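Local structure of DNA polymerase III, beta subunit (Eubacterium rectale, 3T0P) at residues 6-11 / 82-87; 34-39 / 68-73; 127-132 / 214-219; 140-145 / 167-172; 282-287 / 315-320. The protein probably forms a ring-shaped head-to-tail homodimer around DNA that tethers DNA polymerases and other proteins to it and makes synthesis processive. All blocks are in the same frame, centred on the assembly; numbering follows the deposited sequence. Where two conformers were deposited one is given.

Contact 1: 6-11 / 82-87; sequences CSKANL and LPDNDV
The side chain of Lys8 lies over the turn 82-85, its first methylenes on backbone oxygens and its amine at the far end. CB sits 3.4 Å from Asn85 O, CG rests on Pro83 O, and CD lies beside Asp84 OD1. CG is anti to the backbone N (chi1 178°), and bends at chi2 and chi4 carry the chain round to a two-fold grip on NZ. One bond goes to Leu82 O at 2.7 Å. The other is a salt bridge to Asp84 OD1 at 2.9 Å, met nearly along its C-O axis. Asp84 is the centre of an inverse gamma turn, so the lysine ties a bend of the chain to the carbonyl of the residue that follows helix 72-81. The backbone N of Lys8 adds a third tie, a bent bond of 3.1 Å to Asn85 O.

Beyond the lysine the backbones pair as antiparallel strands. Cys6 and Val87 form a hydrogen-bonded pair, with Val87 N to Cys6 O at 2.7 Å. Val87 turns its two methyls to different partners: CG2 meets Lys8 CB, and CG1 meets Leu11 CD2 at 3.8 Å. Ser7 is the N-cap of helix 8-18, its OG accepting from Asn10 N. Strand 3-7 thus runs straight into helix 8-18 beside strand 86-91, while Leu11 packs on Phe75 and Val79 of helix 72-81 and Val87 reaches Ile99 of strand 96-101.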
# COMPACT_ATOMS: atom_id res chain seq x y z
N CYS B 6 12.12 -2.60 -29.89
CA CYS B 6 11.40 -3.56 -29.03
C CYS B 6 10.01 -3.10 -28.80
O CYS B 6 9.82 -1.91 -28.61
CB CYS B 6 12.10 -3.71 -27.69
SG CYS B 6 13.75 -4.43 -27.77
N SER B 7 9.06 -4.04 -28.61
CA SER B 7 7.71 -3.66 -28.19
C SER B 7 7.84 -3.20 -26.76
O SER B 7 8.63 -3.77 -26.03
CB SER B 7 6.72 -4.81 -28.34
OG SER B 7 6.53 -5.52 -27.12
N LYS B 8 7.11 -2.14 -26.37
CA LYS B 8 7.16 -1.58 -25.03
C LYS B 8 6.80 -2.65 -23.98
O LYS B 8 7.42 -2.68 -22.92
CB LYS B 8 6.23 -0.35 -24.91
CG LYS B 8 6.15 0.31 -23.52
CD LYS B 8 4.97 -0.25 -22.71
CE LYS B 8 4.77 0.38 -21.36
NZ LYS B 8 4.00 1.65 -21.44
N ALA B 9 5.77 -3.49 -24.25
CA ALA B 9 5.29 -4.49 -23.29
C ALA B 9 6.36 -5.53 -23.01
O ALA B 9 6.54 -5.91 -21.86
CB ALA B 9 4.03 -5.16 -23.81
N ASN B 10 7.13 -5.91 -24.03
CA ASN B 10 8.18 -6.90 -23.85
C ASN B 10 9.33 -6.30 -23.07
O ASN B 10 9.88 -6.95 -22.20
CB ASN B 10 8.65 -7.40 -25.23
CG ASN B 10 7.69 -8.37 -25.86
OD1 ASN B 10 6.91 -9.02 -25.17
ND2 ASN B 10 7.79 -8.57 -27.15
N LEU B 11 9.64 -5.03 -23.34
CA LEU B 11 10.72 -4.32 -22.68
C LEU B 11 10.34 -4.08 -21.24
O LEU B 11 11.17 -4.27 -20.37
CB LEU B 11 11.01 -3.02 -23.45
CG LEU B 11 12.28 -2.24 -23.17
CD1 LEU B 11 13.55 -3.11 -23.31
CD2 LEU B 11 12.37 -1.06 -24.13
N LEU B 82 6.38 5.14 -21.26
CA LEU B 82 6.30 5.35 -22.70
C LEU B 82 4.97 4.85 -23.25
O LEU B 82 4.34 4.00 -22.62
CB LEU B 82 7.46 4.64 -23.43
CG LEU B 82 8.81 5.35 -23.42
CD1 LEU B 82 9.86 4.50 -24.10
CD2 LEU B 82 8.74 6.73 -24.02
N PRO B 83 4.52 5.37 -24.42
CA PRO B 83 3.29 4.83 -25.03
C PRO B 83 3.46 3.34 -25.39
O PRO B 83 4.60 2.84 -25.47
CB PRO B 83 3.11 5.68 -26.31
CG PRO B 83 4.07 6.81 -26.21
CD PRO B 83 5.15 6.41 -25.27
N ASP B 84 2.35 2.63 -25.64
CA ASP B 84 2.36 1.20 -25.95
C ASP B 84 2.59 0.99 -27.43
O ASP B 84 1.67 0.69 -28.17
CB ASP B 84 1.05 0.55 -25.49
CG ASP B 84 0.89 0.50 -23.98
OD1 ASP B 84 1.84 0.93 -23.27
OD2 ASP B 84 -0.12 -0.01 -23.52
N ASN B 85 3.81 1.25 -27.85
CA ASN B 85 4.24 1.16 -29.24
C ASN B 85 5.66 0.65 -29.25
O ASN B 85 6.14 0.20 -28.22
CB ASN B 85 4.13 2.52 -29.89
CG ASN B 85 3.85 2.45 -31.39
OD1 ASN B 85 4.49 1.69 -32.15
ND2 ASN B 85 2.89 3.25 -31.84
N ASP B 86 6.33 0.65 -30.40
CA ASP B 86 7.71 0.17 -30.48
C ASP B 86 8.64 1.20 -29.92
O ASP B 86 8.50 2.40 -30.16
CB ASP B 86 8.10 -0.16 -31.90
CG ASP B 86 7.39 -1.38 -32.44
OD1 ASP B 86 6.91 -2.21 -31.61
OD2 ASP B 86 7.34 -1.54 -33.66
N VAL B 87 9.57 0.73 -29.12
CA VAL B 87 10.56 1.57 -28.47
C VAL B 87 11.88 1.39 -29.20
O VAL B 87 12.33 0.26 -29.37
CB VAL B 87 10.67 1.22 -26.97
CG1 VAL B 87 11.76 2.03 -26.30
CG2 VAL B 87 9.33 1.43 -26.26

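Contact 2: 34-39 / 68-73; sequences ILIDAS and IALDAK
Four backbone bonds join Ile34 and Ile36 to Leu70 and Ile68, a regular antiparallel pairing with the strand that is outermost, within this chain, in a sheet shared by the N-terminal and central clamp domains. The straightest runs from Ile36 N to Ile68 O, 2.8 Å long with 173° at the hydrogen. Ile34 N reaches Leu70 O at the same length, and the return bonds from Leu70 N and Ile68 N are slightly longer. Between these two hydrogen-bonded pairs, Leu35 and Ala69 form the non-hydrogen-bonded one. Ala69 CA also makes a CA-H...O contact with Ile34 O at 3.4 Å.

The side chains of Ile34, Ile36, Ile68 and Leu70 share one face. Ile36 and Ile68 run alongside each other in the same direction, and CD1 of Ile36 meets Leu70 CD1 at 3.7 Å. Ile36 also packs on Leu4 of strand 3-7. At the end of the pairing Ile34 places CG1 anti to its carbonyl carbon (chi1 -74°), against the first turn of helix 72-81, where CG1 lies 3.7 Å from Ala72 CB. An alanine at Ile34 would probably open a gap beside Ala72 and leave the start of that helix less firmly packed on the strand. Asp71 is the N-cap of the helix, its OD2 accepting from Ile74 N. On the other face, Leu35 extends CD1 to within 3.5 Å of Ile68 O.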
# COMPACT_ATOMS: atom_id res chain seq x y z
N ILE B 34 21.10 -1.57 -15.33
CA ILE B 34 20.61 -2.71 -16.08
C ILE B 34 21.50 -2.77 -17.33
O ILE B 34 21.66 -1.77 -18.01
CB ILE B 34 19.10 -2.60 -16.44
CG1 ILE B 34 18.23 -2.86 -15.21
CG2 ILE B 34 18.72 -3.58 -17.59
CD1 ILE B 34 16.81 -2.40 -15.35
N LEU B 35 22.08 -3.93 -17.62
CA LEU B 35 22.83 -4.08 -18.84
C LEU B 35 21.92 -4.50 -20.00
O LEU B 35 21.13 -5.43 -19.86
CB LEU B 35 23.94 -5.12 -18.67
CG LEU B 35 24.90 -5.24 -19.84
CD1 LEU B 35 25.89 -4.09 -19.85
CD2 LEU B 35 25.62 -6.57 -19.80
N ILE B 36 22.07 -3.83 -21.14
CA ILE B 36 21.42 -4.23 -22.37
C ILE B 36 22.53 -4.85 -23.23
O ILE B 36 23.45 -4.14 -23.64
CB ILE B 36 20.64 -3.13 -23.12
CG1 ILE B 36 19.66 -2.37 -22.19
CG2 ILE B 36 19.92 -3.71 -24.35
CD1 ILE B 36 19.20 -1.09 -22.77
N ASP B 37 22.50 -6.17 -23.42
CA ASP B 37 23.48 -6.85 -24.25
C ASP B 37 22.80 -7.30 -25.54
O ASP B 37 21.97 -8.20 -25.53
CB ASP B 37 24.12 -8.05 -23.51
CG ASP B 37 25.31 -8.67 -24.23
OD1 ASP B 37 25.36 -8.62 -25.48
OD2 ASP B 37 26.20 -9.20 -23.54
N ALA B 38 23.11 -6.61 -26.63
CA ALA B 38 22.62 -6.93 -27.96
C ALA B 38 23.83 -7.14 -28.89
O ALA B 38 23.78 -6.74 -30.05
CB ALA B 38 21.74 -5.80 -28.45
N SER B 39 24.92 -7.76 -28.37
CA SER B 39 26.16 -7.99 -29.14
C SER B 39 26.07 -9.19 -30.07
O SER B 39 26.79 -9.23 -31.06
CB SER B 39 27.35 -8.16 -28.21
OG SER B 39 27.17 -9.31 -27.41
N ILE B 68 25.21 -1.55 -23.64
CA ILE B 68 25.12 -0.34 -22.81
C ILE B 68 24.57 -0.73 -21.43
O ILE B 68 23.79 -1.67 -21.34
CB ILE B 68 24.26 0.79 -23.49
CG1 ILE B 68 24.53 2.17 -22.87
CG2 ILE B 68 22.75 0.51 -23.50
CD1 ILE B 68 25.56 2.96 -23.57
N ALA B 69 24.96 0.03 -20.39
CA ALA B 69 24.43 -0.05 -19.03
C ALA B 69 23.66 1.22 -18.77
O ALA B 69 24.17 2.30 -19.02
CB ALA B 69 25.53 -0.23 -17.99
N LEU B 70 22.41 1.11 -18.34
CA LEU B 70 21.55 2.26 -18.06
C LEU B 70 21.11 2.19 -16.63
O LEU B 70 20.90 1.09 -16.13
CB LEU B 70 20.33 2.28 -18.99
CG LEU B 70 20.59 2.38 -20.49
CD1 LEU B 70 19.27 2.28 -21.28
CD2 LEU B 70 21.33 3.65 -20.83
N ASP B 71 20.94 3.36 -15.98
CA ASP B 71 20.45 3.44 -14.61
C ASP B 71 19.14 2.68 -14.55
O ASP B 71 18.24 3.00 -15.32
CB ASP B 71 20.27 4.90 -14.15
CG ASP B 71 19.76 4.97 -12.72
OD1 ASP B 71 20.58 4.77 -11.79
OD2 ASP B 71 18.53 5.11 -12.53
N ALA B 72 19.04 1.66 -13.69
CA ALA B 72 17.86 0.82 -13.59
C ALA B 72 16.59 1.62 -13.27
O ALA B 72 15.56 1.36 -13.88
CB ALA B 72 18.08 -0.25 -12.54
N LYS B 73 16.67 2.60 -12.33
CA LYS B 73 15.51 3.40 -11.94
C LYS B 73 15.01 4.26 -13.09
O LYS B 73 13.84 4.16 -13.45
CB LYS B 73 15.79 4.26 -10.70
CG LYS B 73 15.63 3.49 -9.39
CD LYS B 73 15.51 4.41 -8.18

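Contact 3: 127-132 / 214-219; sequences SIVLSQ and DVVIYI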
# COMPACT_ATOMS: atom_id res chain seq x y z
N SER B 127 19.22 -31.65 -13.71
CA SER B 127 18.12 -30.68 -13.63
C SER B 127 17.02 -31.18 -12.73
O SER B 127 16.71 -32.37 -12.74
CB SER B 127 17.55 -30.42 -15.01
OG SER B 127 17.18 -31.66 -15.59
N ILE B 128 16.42 -30.29 -11.96
CA ILE B 128 15.31 -30.58 -11.07
C ILE B 128 14.11 -29.75 -11.58
O ILE B 128 14.24 -28.55 -11.77
CB ILE B 128 15.69 -30.24 -9.60
CG1 ILE B 128 16.79 -31.20 -9.08
CG2 ILE B 128 14.49 -30.27 -8.66
CD1 ILE B 128 18.28 -30.63 -9.13
N VAL B 129 12.96 -30.39 -11.80
CA VAL B 129 11.78 -29.66 -12.23
C VAL B 129 10.72 -29.57 -11.10
O VAL B 129 10.30 -30.57 -10.55
CB VAL B 129 11.15 -30.29 -13.50
CG1 VAL B 129 9.91 -29.51 -13.93
CG2 VAL B 129 12.16 -30.36 -14.63
N LEU B 130 10.26 -28.36 -10.83
CA LEU B 130 9.17 -28.05 -9.90
C LEU B 130 8.20 -27.14 -10.61
O LEU B 130 8.64 -26.33 -11.45
CB LEU B 130 9.69 -27.34 -8.61
CG LEU B 130 10.69 -28.07 -7.74
CD1 LEU B 130 11.23 -27.15 -6.68
CD2 LEU B 130 10.09 -29.30 -7.11
N SER B 131 6.91 -27.19 -10.26
CA SER B 131 5.99 -26.20 -10.84
C SER B 131 6.32 -24.86 -10.22
O SER B 131 6.92 -24.81 -9.14
CB SER B 131 4.52 -26.57 -10.63
OG SER B 131 4.08 -26.52 -9.28
N GLN B 132 6.00 -23.78 -10.92
CA GLN B 132 6.16 -22.43 -10.42
C GLN B 132 5.41 -22.32 -9.08
O GLN B 132 5.93 -21.75 -8.13
CB GLN B 132 5.58 -21.43 -11.43
CG GLN B 132 6.51 -21.05 -12.56
CD GLN B 132 5.88 -20.07 -13.52
OE1 GLN B 132 4.85 -19.44 -13.24
NE2 GLN B 132 6.45 -19.97 -14.70
N ASP B 214 6.41 -24.78 -15.35
CA ASP B 214 7.52 -25.35 -14.58
C ASP B 214 8.76 -24.45 -14.48
O ASP B 214 9.00 -23.59 -15.32
CB ASP B 214 7.93 -26.69 -15.19
CG ASP B 214 6.91 -27.78 -14.94
OD1 ASP B 214 6.42 -27.88 -13.79
OD2 ASP B 214 6.62 -28.55 -15.87
N VAL B 215 9.56 -24.73 -13.47
CA VAL B 215 10.86 -24.11 -13.18
C VAL B 215 11.92 -25.21 -13.29
O VAL B 215 11.78 -26.27 -12.67
CB VAL B 215 10.90 -23.40 -11.79
CG1 VAL B 215 12.22 -22.63 -11.61
CG2 VAL B 215 9.73 -22.42 -11.65
N VAL B 216 12.99 -24.96 -14.06
CA VAL B 216 14.09 -25.94 -14.15
C VAL B 216 15.21 -25.41 -13.24
O VAL B 216 15.58 -24.23 -13.32
CB VAL B 216 14.54 -26.22 -15.60
CG1 VAL B 216 15.65 -27.28 -15.63
CG2 VAL B 216 13.36 -26.67 -16.46
N ILE B 217 15.67 -26.23 -12.33
CA ILE B 217 16.69 -25.82 -11.35
C ILE B 217 17.99 -26.62 -11.56
O ILE B 217 17.93 -27.83 -11.72
CB ILE B 217 16.12 -25.97 -9.90
CG1 ILE B 217 14.87 -25.06 -9.70
CG2 ILE B 217 17.19 -25.65 -8.82
CD1 ILE B 217 14.03 -25.38 -8.43
N TYR B 218 19.14 -25.94 -11.52
CA TYR B 218 20.46 -26.59 -11.58
C TYR B 218 21.25 -26.19 -10.37
O TYR B 218 21.30 -25.01 -10.04
CB TYR B 218 21.24 -26.19 -12.85
CG TYR B 218 20.58 -26.58 -14.14
CD1 TYR B 218 20.77 -27.85 -14.69
CD2 TYR B 218 19.75 -25.70 -14.82
CE1 TYR B 218 20.16 -28.22 -15.88
CE2 TYR B 218 19.14 -26.06 -16.02
CZ TYR B 218 19.35 -27.31 -16.55
OH TYR B 218 18.76 -27.67 -17.73
N ILE B 219 21.85 -27.17 -9.69
CA ILE B 219 22.67 -26.96 -8.51
C ILE B 219 24.08 -27.44 -8.87
O ILE B 219 24.31 -28.63 -8.98
CB ILE B 219 22.05 -27.64 -7.26
CG1 ILE B 219 20.67 -27.02 -6.93
CG2 ILE B 219 22.98 -27.47 -6.09
CD1 ILE B 219 19.77 -27.82 -6.00
O HOH W 1 8.01 -21.46 -16.08
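Leu130 O takes the shortest backbone bond of this pairing, 2.7 Å from Val215 N. The same oxygen also has a CA-H...O contact with Asp214 CA at 3.5 Å. Val215 O answers with a longer bond from Leu130 N, and Ile128 and Ile217 exchange a second pair of bonds, Ile217 N to Ile128 O at 2.8 Å. The segments 127-131 and 214-219 therefore run antiparallel, their directions 154° apart.

On the buried face, Leu130 CD1 meets Ile217 CD1 at 3.7 Å, the two chains slanting across each other. Nearby, Val215 places CG2 anti to the carbonyl carbon and presses it on Gln132 CG at 3.6 Å, the side chains crossing at about a right angle. On the other face, Val129 CG1 packs against Asp214 CG, again nearly perpendicular, while Ser127 CB lies obliquely against the Tyr218 ring, 3.5 Å from CE1. Val216 CG1 touches the same serine carbon.

The extended side chain of Gln132 ends in an amide that reaches back to the strand through water: NE2 donates to water 1, which in turn donates to Asp214 O, both links being unusually short. Its OE1 accepts from Gly209 N, which ties the glutamine to the loop after helix 197-206. Strand 127-131 is the outermost strand of its sheet within the chain, with 214-220 between it and 223-228. Ser131 stands at the N-cap position of helix 132-140, its OG hydrogen-bonded to Thr134 OG1, while Ile128 on the buried face packs against Tyr188 of strand 187-196.

Contact 4: 140-145 / 167-172; sequences RQTIFS and LRVVSL. With EDO (1,2-ethanediol), chain C.
Ser171 CB leaves strand 166-172, part of the antiparallel sheet that runs from the central into the C-terminal clamp domain, and comes within 3.4 Å of Thr142 O in the turn after helix 132-140. OG lies between the backbone N and the carbonyl carbon (chi1 63°) and donates to that oxygen, a short bond of 2.5 Å. Thr142 O also accepts from Ser145 N, and the two donors approach from opposite faces of the carbonyl plane. Ser171 OG is also hydrogen-bonded to Ser145 OG at 2.7 Å, and Ser145 OG reaches on to Ser178 OG of strand 176-184. This buried cluster fastens the turn to the strand through polar atoms. An alanine at Ser171 would probably leave Thr142 O without its strand donor and Ser145 OG without one of its hydroxyl neighbours.

At the helix end, Arg140 NH1 donates to O2 of an ethanediol, probably from the crystallisation liquor, the oxygen lying at the edge of the guanidinium near its plane. Two residues before Ser171, Val169 meets Thr142, their side chains roughly perpendicular. The threonine hydroxyl hydrogen-bonds to Val138 O and Glu158 OE1, and Thr142 OG1 lies 3.7 Å from Val169 CG1.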
# COMPACT_ATOMS: atom_id res chain seq x y z
N ARG B 140 7.11 -19.39 0.39
CA ARG B 140 6.16 -18.67 1.25
C ARG B 140 6.02 -19.40 2.62
O ARG B 140 6.00 -18.75 3.66
CB ARG B 140 4.80 -18.55 0.56
CG ARG B 140 3.80 -17.63 1.28
CD ARG B 140 2.46 -17.56 0.56
NE ARG B 140 1.79 -18.86 0.48
CZ ARG B 140 0.97 -19.34 1.42
NH1 ARG B 140 0.70 -18.62 2.51
NH2 ARG B 140 0.41 -20.53 1.27
N GLN B 141 6.03 -20.72 2.58
CA GLN B 141 5.85 -21.62 3.72
C GLN B 141 7.07 -21.73 4.63
O GLN B 141 6.95 -22.36 5.69
CB GLN B 141 5.48 -23.01 3.21
CG GLN B 141 4.05 -23.08 2.69
CD GLN B 141 3.81 -24.32 1.88
OE1 GLN B 141 4.73 -25.06 1.47
NE2 GLN B 141 2.55 -24.59 1.61
N THR B 142 8.22 -21.12 4.25
CA THR B 142 9.45 -21.24 5.04
C THR B 142 10.27 -19.95 5.19
O THR B 142 11.03 -19.85 6.15
CB THR B 142 10.40 -22.31 4.42
OG1 THR B 142 10.72 -21.94 3.08
CG2 THR B 142 9.83 -23.70 4.44
N ILE B 143 10.20 -19.03 4.23
CA ILE B 143 11.05 -17.83 4.19
C ILE B 143 10.97 -16.93 5.44
O ILE B 143 11.96 -16.27 5.78
CB ILE B 143 10.84 -17.00 2.89
CG1 ILE B 143 12.10 -16.20 2.50
CG2 ILE B 143 9.58 -16.11 2.94
CD1 ILE B 143 13.29 -17.02 2.18
N PHE B 144 9.82 -16.90 6.13
CA PHE B 144 9.60 -16.04 7.28
C PHE B 144 10.50 -16.37 8.47
O PHE B 144 10.61 -15.52 9.36
CB PHE B 144 8.13 -16.14 7.73
CG PHE B 144 7.72 -17.50 8.20
CD1 PHE B 144 8.01 -17.92 9.50
CD2 PHE B 144 7.08 -18.39 7.35
CE1 PHE B 144 7.67 -19.20 9.93
CE2 PHE B 144 6.76 -19.68 7.78
CZ PHE B 144 7.02 -20.06 9.08
N SER B 145 11.11 -17.58 8.55
CA SER B 145 11.89 -17.93 9.73
C SER B 145 13.40 -17.99 9.50
O SER B 145 14.11 -18.59 10.29
CB SER B 145 11.38 -19.21 10.38
OG SER B 145 11.22 -20.24 9.44
N LEU B 167 12.31 -33.77 -1.59
CA LEU B 167 12.91 -32.47 -1.42
C LEU B 167 12.49 -31.97 -0.06
O LEU B 167 11.32 -32.09 0.31
CB LEU B 167 12.50 -31.48 -2.54
CG LEU B 167 12.77 -29.97 -2.29
CD1 LEU B 167 14.27 -29.64 -2.26
CD2 LEU B 167 12.10 -29.11 -3.34
N ARG B 168 13.43 -31.40 0.67
CA ARG B 168 13.19 -30.85 2.00
C ARG B 168 13.76 -29.45 2.03
O ARG B 168 14.90 -29.27 1.59
CB ARG B 168 13.83 -31.78 3.06
CG ARG B 168 13.84 -31.28 4.47
CD ARG B 168 14.29 -32.39 5.41
NE ARG B 168 15.69 -32.27 5.78
CZ ARG B 168 16.19 -32.67 6.95
NH1 ARG B 168 15.39 -33.22 7.86
NH2 ARG B 168 17.48 -32.52 7.21
N VAL B 169 12.93 -28.46 2.46
CA VAL B 169 13.30 -27.05 2.54
C VAL B 169 13.25 -26.65 3.99
O VAL B 169 12.26 -26.92 4.67
CB VAL B 169 12.42 -26.17 1.61
CG1 VAL B 169 12.75 -24.68 1.76
CG2 VAL B 169 12.57 -26.62 0.16
N VAL B 170 14.36 -26.08 4.50
CA VAL B 170 14.53 -25.75 5.92
C VAL B 170 15.01 -24.32 6.11
O VAL B 170 15.93 -23.89 5.42
CB VAL B 170 15.53 -26.74 6.62
CG1 VAL B 170 15.66 -26.48 8.12
CG2 VAL B 170 15.17 -28.20 6.38
N SER B 171 14.41 -23.61 7.08
CA SER B 171 14.86 -22.31 7.56
C SER B 171 14.81 -22.32 9.09
O SER B 171 14.01 -23.06 9.69
CB SER B 171 14.04 -21.17 7.00
OG SER B 171 12.69 -21.28 7.41
N LEU B 172 15.71 -21.57 9.73
CA LEU B 172 15.79 -21.45 11.17
C LEU B 172 16.48 -20.15 11.55
O LEU B 172 17.29 -19.63 10.79
CB LEU B 172 16.46 -22.69 11.84
CG LEU B 172 17.94 -22.98 11.58
CD1 LEU B 172 18.83 -22.35 12.65
CD2 LEU B 172 18.18 -24.47 11.63
C1 EDO C . 1.94 -13.80 4.86
O1 EDO C . 0.53 -13.53 4.94
C2 EDO C . 2.20 -15.30 4.69
O2 EDO C . 1.48 -15.82 3.57

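Contact 5: 282-287 / 315-320; sequences PIIMNI and DIMIGF
Met285, a selenomethionine, holds CG anti to its carbonyl carbon (chi1 -64°) and runs extended from there, while Phe320 sets its own CG the same way (chi1 -64°). The two side chains meet roughly perpendicular to each other. The selenium comes to 3.9 Å from Phe320 CE2 in a Met-aromatic contact, oblique to the ring and 5.0 Å from its centroid. Closer to the backbone, Met285 CB touches Ile318 CG2.

Further along this face Ile287 and Ile316 extend alongside one another in the same sense, with CD1 of Ile287 3.9 Å from CG2 of Ile316. On the other face Asn286, in one of its two conformers, lies alongside selenomethionine Met317 with its amide against the chain. Ile284 crosses the same Met317 chain at a slant, CG2 to CG at 3.8 Å, and its CD1 reaches over Gly319 CA.

The backbone beneath is a regular antiparallel pairing with two bonds at each of Ile283-Phe320, Met285-Ile318 and Ile287-Ile316. Met285 N to Ile318 O, for example, is 2.8 Å. At the non-hydrogen-bonded positions, alpha carbons also approach carbonyls, Met317 CA lying 3.2 Å from Met285 O.

The pair belongs to a sheet of the C-terminal domain in which 316-320 is an outermost strand within the chain and 291-297 flanks 283-288 on its other side. Met285 packs on Leu264 and Ile268 of helix 261-272, and Phe320 meets Phe325 of helix 322-329 edge-to-face; from strand 336-341, Met341 touches Ile287, Ile316 and Ile318.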
# COMPACT_ATOMS: atom_id res chain seq x y z
N PRO B 282 4.89 -12.52 26.18
CA PRO B 282 4.50 -13.80 25.56
C PRO B 282 2.99 -14.06 25.67
O PRO B 282 2.32 -13.47 26.50
CB PRO B 282 5.28 -14.83 26.36
CG PRO B 282 5.49 -14.20 27.70
CD PRO B 282 5.38 -12.71 27.57
N ILE B 283 2.46 -14.89 24.78
CA ILE B 283 1.09 -15.38 24.89
C ILE B 283 1.21 -16.65 25.77
O ILE B 283 2.12 -17.46 25.54
CB ILE B 283 0.40 -15.60 23.50
CG1 ILE B 283 -1.08 -15.95 23.73
CG2 ILE B 283 1.13 -16.66 22.64
CD1 ILE B 283 -1.96 -15.53 22.75
N ILE B 284 0.39 -16.76 26.83
CA ILE B 284 0.39 -17.91 27.75
C ILE B 284 -0.74 -18.87 27.37
O ILE B 284 -1.88 -18.44 27.28
CB ILE B 284 0.27 -17.50 29.24
CG1 ILE B 284 1.29 -16.42 29.66
CG2 ILE B 284 0.27 -18.72 30.19
CD1 ILE B 284 2.72 -16.73 29.50
N MSE B 285 -0.41 -20.17 27.14
CA MSE B 285 -1.39 -21.21 26.86
C MSE B 285 -1.54 -22.14 28.09
O MSE B 285 -0.55 -22.60 28.63
CB MSE B 285 -0.99 -22.08 25.65
CG MSE B 285 -0.93 -21.36 24.29
SE MSE B 285 -0.27 -22.69 22.94
CE MSE B 285 -0.34 -21.55 21.30
N ASN B 286 -2.78 -22.39 28.51
CA ASN B 286 -3.09 -23.34 29.59
C ASN B 286 -3.94 -24.43 28.93
O ASN B 286 -5.11 -24.21 28.56
CB ASN B 286 -3.75 -22.66 30.78
CG ASN B 286 -2.80 -21.99 31.75
OD1 ASN B 286 -2.33 -20.87 31.53
ND2 ASN B 286 -2.58 -22.60 32.90
N ILE B 287 -3.31 -25.56 28.67
CA ILE B 287 -3.94 -26.67 27.99
C ILE B 287 -4.44 -27.68 29.04
O ILE B 287 -3.66 -28.20 29.83
CB ILE B 287 -2.93 -27.30 26.99
CG1 ILE B 287 -2.69 -26.34 25.79
CG2 ILE B 287 -3.42 -28.67 26.52
CD1 ILE B 287 -1.40 -26.56 25.08
N ASP B 315 -1.70 -32.16 31.13
CA ASP B 315 -2.08 -30.74 31.17
C ASP B 315 -0.77 -29.95 31.11
O ASP B 315 0.26 -30.42 31.62
CB ASP B 315 -2.86 -30.40 32.46
CG ASP B 315 -4.31 -30.87 32.56
OD1 ASP B 315 -4.77 -31.56 31.64
OD2 ASP B 315 -4.97 -30.55 33.56
N ILE B 316 -0.77 -28.78 30.46
CA ILE B 316 0.47 -28.01 30.36
C ILE B 316 0.18 -26.50 30.26
O ILE B 316 -0.76 -26.07 29.59
CB ILE B 316 1.38 -28.50 29.17
CG1 ILE B 316 2.81 -27.90 29.23
CG2 ILE B 316 0.72 -28.31 27.79
CD1 ILE B 316 3.78 -28.26 28.08
N MSE B 317 1.03 -25.71 30.94
CA MSE B 317 1.05 -24.27 30.81
C MSE B 317 2.35 -23.91 30.10
O MSE B 317 3.41 -24.31 30.55
CB MSE B 317 0.91 -23.56 32.13
CG MSE B 317 0.75 -22.05 31.91
SE MSE B 317 0.55 -21.01 33.52
CE MSE B 317 2.05 -21.71 34.60
N ILE B 318 2.27 -23.24 28.97
CA ILE B 318 3.46 -22.93 28.17
C ILE B 318 3.32 -21.53 27.54
O ILE B 318 2.23 -21.13 27.15
CB ILE B 318 3.68 -24.07 27.11
CG1 ILE B 318 5.00 -23.93 26.34
CG2 ILE B 318 2.47 -24.28 26.15
CD1 ILE B 318 5.44 -25.27 25.56
N GLY B 319 4.43 -20.80 27.45
CA GLY B 319 4.43 -19.46 26.86
C GLY B 319 5.20 -19.37 25.56
O GLY B 319 6.16 -20.13 25.34
N PHE B 320 4.79 -18.45 24.68
CA PHE B 320 5.43 -18.26 23.38
C PHE B 320 5.40 -16.84 22.90
O PHE B 320 4.48 -16.08 23.25
CB PHE B 320 4.67 -19.05 22.29
CG PHE B 320 4.67 -20.55 22.42
CD1 PHE B 320 5.73 -21.31 21.92
CD2 PHE B 320 3.59 -21.22 22.99
CE1 PHE B 320 5.73 -22.71 22.04
CE2 PHE B 320 3.58 -22.61 23.09
CZ PHE B 320 4.66 -23.34 22.62

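How the contacts relate
The contacts follow the chain across the three clamp domains: contacts 1 and 2 in the N-terminal one, 3 and 4 in the central one, 5 in the C-terminal one. Contact 2 is nested inside the loop closed by contact 1, their centres about 16 Å apart, and helix 72-81 runs from one to the other. Contact 4 is likewise nested within contact 3; these two touch where Leu130 packs on Leu167. Contacts 2 and 3, centres about 28 Å apart, lie in one sheet that spans the N-terminal and central domains. Centres of contacts 5 and 1 are about 58 Å apart, on opposite sides of the chain's centre, consistent with an elongated subunit forming half the ring.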